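Local coordinates for CELL division control protein 6 (Pyrobaculum aerophilum, PDB 1FNN) that binds ADP and magnesium as a Cdc6/Cdc18-family AAA+ ATPase and probably takes part in regulating DNA replication, at residues Y308-D313 with T363-I368. Sequence-based numbering, arbitrary orientation.
Sequences YITFGD and TTLISI
T364 meets F311 just where an edge strand turns into a helix: T364 O accepts F311 N at 3.1 Å, a somewhat bent bond with the donor tilted 20° from the carbonyl plane. That amide belongs to the first helical residue. On the preceding residue, the N-cap T310, OG1 accepts from D313 N at 3.0 Å and closes the first turn. One residue on, L365 sits across from T310 in a non-hydrogen-bonded pair, and L365 CD2 touches T310 CG2 at 4.0 Å. L365 CB also packs 3.8 Å from Y308 CD2, the two side chains crossing at about a right angle. The pairing illustrates the small antiparallel sheet of a winged-helix domain, in which 364-367 is the central strand, 349-352 its other neighbour, and 309-310 the short strand leading directly into helix 311-324. I366 then makes the hydrogen-bonded pair with I309, its N donating to I309 O at 2.7 Å while its O receives I309 N. On the face these two isoleucines share, I309 has CG1 between its backbone N and carbonyl carbon (chi1 50°), and the next turn, chi2 83°, brings I309 CD1 to 4.1 Å from I366 CB; helix 288-304 covers both side chains. S367 ends the strand by laying CB 3.6 Å from CE2 of the Y308 ring, whose hydroxyl is hydrogen-bonded to D225. An alanine in place of Y308 would probably leave D225 without this partner and open a gap where ring atoms CD2 and CE2 pack against L365 CB and S367 CB.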
# COMPACT_ATOMS: atom_id res chain seq x y z
N TYR A 308 -11.76 20.66 0.85
CA TYR A 308 -11.46 21.28 2.14
C TYR A 308 -12.24 22.55 2.45
O TYR A 308 -12.71 23.27 1.55
CB TYR A 308 -9.98 21.68 2.24
CG TYR A 308 -9.07 20.49 2.10
CD1 TYR A 308 -8.61 20.12 0.81
CD2 TYR A 308 -8.67 19.73 3.18
CE1 TYR A 308 -7.78 19.02 0.66
CE2 TYR A 308 -7.84 18.65 3.01
CZ TYR A 308 -7.39 18.29 1.75
OH TYR A 308 -6.57 17.19 1.65
N ILE A 309 -12.53 22.76 3.75
CA ILE A 309 -13.07 24.07 4.15
C ILE A 309 -12.15 24.56 5.26
O ILE A 309 -11.34 23.85 5.87
CB ILE A 309 -14.55 24.09 4.49
CG1 ILE A 309 -14.97 22.99 5.48
CG2 ILE A 309 -15.45 23.94 3.27
CD1 ILE A 309 -14.74 23.31 6.92
N THR A 310 -12.12 25.86 5.48
CA THR A 310 -11.21 26.46 6.44
C THR A 310 -11.75 26.34 7.86
O THR A 310 -12.96 26.17 8.01
CB THR A 310 -10.96 27.95 6.12
OG1 THR A 310 -12.20 28.67 6.21
CG2 THR A 310 -10.40 28.11 4.72
N PHE A 311 -10.96 26.46 8.90
CA PHE A 311 -11.41 26.48 10.28
C PHE A 311 -12.38 27.65 10.49
O PHE A 311 -13.44 27.48 11.10
CB PHE A 311 -10.25 26.51 11.27
CG PHE A 311 -10.70 26.52 12.73
CD1 PHE A 311 -10.70 25.35 13.46
CD2 PHE A 311 -11.12 27.68 13.33
CE1 PHE A 311 -11.11 25.34 14.78
CE2 PHE A 311 -11.54 27.69 14.65
CZ PHE A 311 -11.52 26.51 15.37
N GLY A 312 -12.12 28.81 9.89
CA GLY A 312 -13.01 29.96 9.99
C GLY A 312 -14.39 29.69 9.41
O GLY A 312 -15.47 30.09 9.91
N ASP A 313 -14.42 28.98 8.26
CA ASP A 313 -15.67 28.56 7.67
C ASP A 313 -16.47 27.71 8.67
O ASP A 313 -17.69 27.84 8.77
CB ASP A 313 -15.44 27.70 6.41
CG ASP A 313 -16.68 27.40 5.61
OD1 ASP A 313 -17.83 27.50 6.10
OD2 ASP A 313 -16.53 27.02 4.41
N THR A 363 -5.31 29.29 7.87
CA THR A 363 -4.29 28.33 7.54
C THR A 363 -4.72 26.88 7.80
O THR A 363 -4.09 26.01 7.16
CB THR A 363 -2.93 28.53 8.23
OG1 THR A 363 -3.06 28.86 9.61
CG2 THR A 363 -2.12 29.62 7.51
N THR A 364 -5.71 26.61 8.64
CA THR A 364 -6.05 25.20 8.86
C THR A 364 -7.17 24.78 7.92
O THR A 364 -8.22 25.43 7.94
CB THR A 364 -6.45 24.88 10.31
OG1 THR A 364 -5.31 25.15 11.14
CG2 THR A 364 -6.72 23.40 10.49
N LEU A 365 -6.99 23.64 7.22
CA LEU A 365 -8.00 23.18 6.32
C LEU A 365 -8.61 21.89 6.84
O LEU A 365 -7.91 21.09 7.43
CB LEU A 365 -7.45 22.88 4.90
CG LEU A 365 -6.80 24.07 4.18
CD1 LEU A 365 -6.12 23.63 2.88
CD2 LEU A 365 -7.81 25.18 3.89
N ILE A 366 -9.90 21.72 6.60
CA ILE A 366 -10.57 20.53 7.12
C ILE A 366 -11.28 19.76 6.01
O ILE A 366 -12.05 20.31 5.21
CB ILE A 366 -11.65 20.96 8.16
CG1 ILE A 366 -11.01 21.78 9.30
CG2 ILE A 366 -12.33 19.73 8.77
CD1 ILE A 366 -12.12 22.49 10.10
N SER A 367 -11.15 18.45 6.10
CA SER A 367 -11.86 17.61 5.14
C SER A 367 -12.50 16.45 5.85
O SER A 367 -12.03 16.00 6.91
CB SER A 367 -10.80 17.03 4.14
OG SER A 367 -11.45 15.94 3.47
N ILE A 368 -13.56 15.92 5.33
CA ILE A 368 -14.13 14.67 5.79
C ILE A 368 -14.03 13.76 4.51
O ILE A 368 -14.96 13.74 3.70
CB ILE A 368 -15.57 14.76 6.26
CG1 ILE A 368 -15.61 15.55 7.62
CG2 ILE A 368 -16.23 13.41 6.45
CD1 ILE A 368 -17.08 15.89 7.95